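Local coordinates for cupin 2, conserved barrel domain protein (Novosphingobium aromaticivorans DSM 12444, PDB 3ES1) that is of unknown function but has a cupin-like fold and probably forms a two-fold symmetric dimer, at the interface of chains A and B. Residues are numbered along the deposited sequence; one frame, centred on the assembly and turned at random. Chains: chain A/B, Cupin 2, conserved barrel domain protein.

Contact 1: the interface of chains A and B. Residues chain A 51-53, 58, 60, 79; chain B 100, 102.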
loop_
_atom_site.group_PDB
_atom_site.type_symbol
_atom_site.label_atom_id
_atom_site.label_comp_id
_atom_site.label_asym_id
_atom_site.label_seq_id
_atom_site.Cartn_x
_atom_site.Cartn_y
_atom_site.Cartn_z
ATOM N N TRP A 51 -2.796 6.457 -7.746
ATOM C CA TRP A 51 -2.946 5.482 -8.833
ATOM C C TRP A 51 -4.218 4.669 -8.652
ATOM O O TRP A 51 -4.751 4.545 -7.538
ATOM C CB TRP A 51 -1.712 4.524 -8.897
ATOM C CG TRP A 51 -1.492 3.863 -10.252
ATOM C CD1 TRP A 51 -1.881 2.626 -10.623
ATOM C CD2 TRP A 51 -0.901 4.457 -11.416
ATOM N NE1 TRP A 51 -1.575 2.391 -11.934
ATOM C CE2 TRP A 51 -0.957 3.496 -12.448
ATOM C CE3 TRP A 51 -0.340 5.711 -11.691
ATOM C CZ2 TRP A 51 -0.467 3.758 -13.737
ATOM C CZ3 TRP A 51 0.154 5.955 -12.919
ATOM C CH2 TRP A 51 0.087 4.991 -13.947
ATOM N N THR A 52 -4.640 4.108 -9.773
ATOM C CA THR A 52 -5.737 3.141 -9.872
ATOM C C THR A 52 -5.454 2.123 -10.944
ATOM O O THR A 52 -4.761 2.409 -11.919
ATOM C CB THR A 52 -7.064 3.803 -10.248
ATOM O OG1 THR A 52 -6.993 4.335 -11.571
ATOM C CG2 THR A 52 -7.414 4.908 -9.247
ATOM N N THR A 53 -6.008 0.934 -10.784
ATOM C CA THR A 53 -6.046 -0.057 -11.883
ATOM C C THR A 53 -7.506 -0.397 -12.139
ATOM O O THR A 53 -8.305 -0.465 -11.191
ATOM C CB THR A 53 -5.202 -1.317 -11.514
ATOM O OG1 THR A 53 -5.816 -2.023 -10.438
ATOM C CG2 THR A 53 -3.802 -0.906 -11.114
ATOM N N ALA A 58 -4.165 -6.659 -12.363
ATOM C CA ALA A 58 -3.917 -5.401 -13.055
ATOM C C ALA A 58 -3.365 -5.694 -14.450
ATOM O O ALA A 58 -3.286 -6.849 -14.883
ATOM C CB ALA A 58 -2.967 -4.528 -12.266
ATOM N N ASN A 60 -0.170 -4.394 -16.856
ATOM C CA ASN A 60 0.991 -3.553 -17.087
ATOM C C ASN A 60 1.180 -3.224 -18.557
ATOM O O ASN A 60 2.199 -2.631 -18.945
ATOM C CB ASN A 60 2.261 -4.127 -16.455
ATOM C CG ASN A 60 2.232 -3.993 -14.978
ATOM O OD1 ASN A 60 1.824 -2.946 -14.445
ATOM N ND2 ASN A 60 2.618 -5.028 -14.290
ATOM N N SER A 79 -8.066 -1.619 -8.224
ATOM C CA SER A 79 -7.330 -1.092 -7.071
ATOM C C SER A 79 -7.170 0.391 -7.123
ATOM O O SER A 79 -7.241 1.029 -8.174
ATOM C CB SER A 79 -5.948 -1.761 -6.885
ATOM O OG SER A 79 -4.962 -1.325 -7.814
ATOM N N ILE B 100 1.889 -5.387 -10.358
ATOM C CA ILE B 100 2.056 -3.945 -10.161
ATOM C C ILE B 100 2.246 -3.771 -8.670
ATOM O O ILE B 100 1.574 -4.401 -7.881
ATOM C CB ILE B 100 0.850 -3.097 -10.722
ATOM C CG1 ILE B 100 1.169 -1.592 -10.761
ATOM C CG2 ILE B 100 -0.511 -3.335 -9.988
ATOM C CD1 ILE B 100 0.067 -0.729 -11.463
ATOM N N TYR B 102 2.866 -0.954 -5.403
ATOM C CA TYR B 102 2.868 0.374 -4.828
ATOM C C TYR B 102 3.891 0.358 -3.693
ATOM O O TYR B 102 3.764 -0.388 -2.729
ATOM C CB TYR B 102 1.485 0.778 -4.293
ATOM C CG TYR B 102 0.384 0.665 -5.279
ATOM C CD1 TYR B 102 0.558 1.102 -6.616
ATOM C CD2 TYR B 102 -0.866 0.118 -4.918
ATOM C CE1 TYR B 102 -0.492 0.998 -7.545
ATOM C CE2 TYR B 102 -1.915 0.014 -5.863
ATOM C CZ TYR B 102 -1.727 0.488 -7.170
ATOM O OH TYR B 102 -2.764 0.379 -8.091
#
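B:Ile100 and B:Tyr102 reach from strand 99-107 of one cupin barrel into chain A, where they meet strand 45-53, the start of strand 79-86 and a loop. B:Tyr102 brings a hydrogen bond. Its phenol OH and A:Ser79 OG lie 2.8 Å apart, and either hydroxyl may be the donor. A:Thr53 OG1 lies 2.8 Å from the same A:Ser79 OG, again in a hydrogen bond. The serine hydroxyl therefore links the tyrosine to A:Thr53 OG1, which probably limits how the serine hydroxyl can turn. The phenol oxygen of B:Tyr102, OH, also touches the methyl A:Thr53 CG2 at 3.4 Å. The side chains of B:Tyr102 and A:Trp51 cross at about a right angle, with ring carbon CE1 of the tyrosine 3.7 Å from CD1 of the indole. A phenylalanine in place of B:Tyr102 would probably leave A:Ser79 OG without its partner across the interface and A:Thr53 CG2 without the oxygen it packs on.

B:Ile100 works through both branches. CG1 extends anti to the backbone N (chi1 -169°) and carries CD1 to the indole nitrogen side of A:Trp51. This CD1 of B:Ile100 also meets A:Thr53 CG2 tip to tip at 3.9 Å. The other branch turns to the loop, where B:Ile100 CG2 packs on A:Ala58 CB at 3.6 Å. On the flank, the amide oxygen A:Asn60 OD1 sits 3.9 Å from B:Ile100 CB.

Contact 2: the interface of chains A and B. Residues chain A 100, 102, 129, 152; chain B 51-53, 79.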
loop_
_atom_site.group_PDB
_atom_site.type_symbol
_atom_site.label_atom_id
_atom_site.label_comp_id
_atom_site.label_asym_id
_atom_site.label_seq_id
_atom_site.Cartn_x
_atom_site.Cartn_y
_atom_site.Cartn_z
ATOM N N ILE A 100 -10.702 -5.019 0.375
ATOM C CA ILE A 100 -9.731 -5.117 1.468
ATOM C C ILE A 100 -8.787 -3.954 1.260
ATOM O O ILE A 100 -8.399 -3.658 0.150
ATOM C CB ILE A 100 -8.982 -6.505 1.510
ATOM C CG1 ILE A 100 -8.186 -6.692 2.814
ATOM C CG2 ILE A 100 -8.062 -6.788 0.277
ATOM C CD1 ILE A 100 -7.561 -8.120 2.974
ATOM N N TYR A 102 -5.248 -1.859 2.704
ATOM C CA TYR A 102 -4.043 -1.761 3.498
ATOM C C TYR A 102 -3.820 -0.275 3.774
ATOM O O TYR A 102 -3.647 0.526 2.861
ATOM C CB TYR A 102 -2.823 -2.357 2.779
ATOM C CG TYR A 102 -3.000 -3.755 2.316
ATOM C CD1 TYR A 102 -3.622 -4.721 3.144
ATOM C CD2 TYR A 102 -2.559 -4.162 1.038
ATOM C CE1 TYR A 102 -3.783 -6.046 2.703
ATOM C CE2 TYR A 102 -2.730 -5.498 0.602
ATOM C CZ TYR A 102 -3.316 -6.442 1.458
ATOM O OH TYR A 102 -3.480 -7.752 1.018
ATOM N N VAL A 129 -5.085 -3.608 8.288
ATOM C CA VAL A 129 -5.700 -4.520 7.294
ATOM C C VAL A 129 -7.212 -4.466 7.491
ATOM O O VAL A 129 -7.748 -5.066 8.429
ATOM C CB VAL A 129 -5.143 -5.957 7.444
ATOM C CG1 VAL A 129 -5.668 -6.904 6.360
ATOM C CG2 VAL A 129 -3.581 -5.921 7.434
ATOM N N ILE A 152 -8.332 -2.724 -2.464
ATOM C CA ILE A 152 -8.370 -3.802 -3.445
ATOM C C ILE A 152 -9.746 -4.462 -3.423
ATOM O O ILE A 152 -10.245 -4.866 -2.377
ATOM C CB ILE A 152 -7.269 -4.867 -3.155
ATOM C CG1 ILE A 152 -5.855 -4.277 -3.248
ATOM C CG2 ILE A 152 -7.379 -6.063 -4.132
ATOM C CD1 ILE A 152 -4.780 -5.137 -2.576
ATOM N N TRP B 51 0.650 -8.991 5.315
ATOM C CA TRP B 51 -0.578 -9.642 4.842
ATOM C C TRP B 51 -0.408 -10.132 3.412
ATOM O O TRP B 51 0.442 -9.633 2.657
ATOM C CB TRP B 51 -1.795 -8.665 4.924
ATOM C CG TRP B 51 -3.154 -9.349 4.989
ATOM C CD1 TRP B 51 -4.000 -9.571 3.961
ATOM C CD2 TRP B 51 -3.760 -9.961 6.137
ATOM N NE1 TRP B 51 -5.098 -10.271 4.375
ATOM C CE2 TRP B 51 -4.987 -10.515 5.715
ATOM C CE3 TRP B 51 -3.380 -10.103 7.477
ATOM C CZ2 TRP B 51 -5.837 -11.201 6.596
ATOM C CZ3 TRP B 51 -4.205 -10.738 8.330
ATOM C CH2 TRP B 51 -5.427 -11.296 7.898
ATOM N N THR B 52 -1.266 -11.083 3.083
ATOM C CA THR B 52 -1.447 -11.625 1.733
ATOM C C THR B 52 -2.891 -11.977 1.491
ATOM O O THR B 52 -3.624 -12.311 2.421
ATOM C CB THR B 52 -0.649 -12.911 1.511
ATOM O OG1 THR B 52 -1.155 -13.956 2.341
ATOM C CG2 THR B 52 0.837 -12.674 1.797
ATOM N N THR B 53 -3.303 -11.929 0.236
ATOM C CA THR B 53 -4.599 -12.513 -0.176
ATOM C C THR B 53 -4.310 -13.555 -1.245
ATOM O O THR B 53 -3.405 -13.362 -2.073
ATOM C CB THR B 53 -5.567 -11.398 -0.684
ATOM O OG1 THR B 53 -5.077 -10.839 -1.900
ATOM C CG2 THR B 53 -5.695 -10.307 0.357
ATOM N N SER B 79 -2.427 -10.770 -3.662
ATOM C CA SER B 79 -1.714 -9.586 -3.174
ATOM C C SER B 79 -0.867 -9.880 -1.981
ATOM O O SER B 79 -1.072 -10.845 -1.243
ATOM C CB SER B 79 -2.660 -8.403 -2.865
ATOM O OG SER B 79 -3.401 -8.550 -1.659
#
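The indole of B:Trp51 carries the methyl A:Val129 CG1 on one face. That methyl lies 3.6 Å from the centroid of the five-membered ring and 3.9 Å from that of the six-membered ring. It is thus placed over the shared middle of the indole, in a CH-pi contact with both rings. The valine holds CG1 anti to its own backbone nitrogen (chi1 -175°), which directs this methyl at the face. The other methyl, A:Val129 CG2, stays near B:Trp51 CB at 4.1 Å, where the tryptophan side chain leaves its strand. At the pyrrole part of the indole, A:Ile100 CD1 comes within 3.6 Å of B:Trp51 NE1, from the valine's side and out of the ring plane. A:Tyr102 CE1 is on that side too, while its OH lies near the plane beside CD1 of the indole. Residues of strands 99-107 and 127-130 of chain A thus pack against the indole from one side. This packing probably limits how the ring can turn.

The phenol of A:Tyr102 reaches past the indole to strand 79-86 of chain B, where its OH is hydrogen-bonded to B:Ser79 OG. B:Thr53 OG1 is hydrogen-bonded to that serine hydroxyl from within chain B. A:Ile152, from strand 145-153, adds an apolar flank. Its terminal methyl CD1 packs 3.9 Å from B:Ser79 CB and lies 3.8 Å from B:Ser79 OG. The serine thus has a hydrocarbon neighbour beside its polar partners.

The site joins the barrel strands of chain A to strands 45-53 and 79-86 of chain B. It combines apolar cover on one side of B:Trp51 with a chain of hydroxyls, and so is likely to help hold the two cupin domains together as a dimer.

Contact 1 and contact 2 lie about 14 Å apart, measured between the centres of their C-alpha atoms. The two-fold axis relates their shared core: Trp51, Thr53 and Ser79 of one chain face Ile100 and Tyr102 of the other, with the chains exchanged. Contact 1 extends to the loop residues A:Ala58 and A:Asn60 and contact 2 to A:Val129 and A:Ile152; by the symmetry, each of these contacts also occurs with the chains exchanged. Each chain thus offers strands 45-53 and 79-86 as well as strand 99-107. This reciprocal use suits a closed dimer, though the structure alone does not prove that it is the biological form.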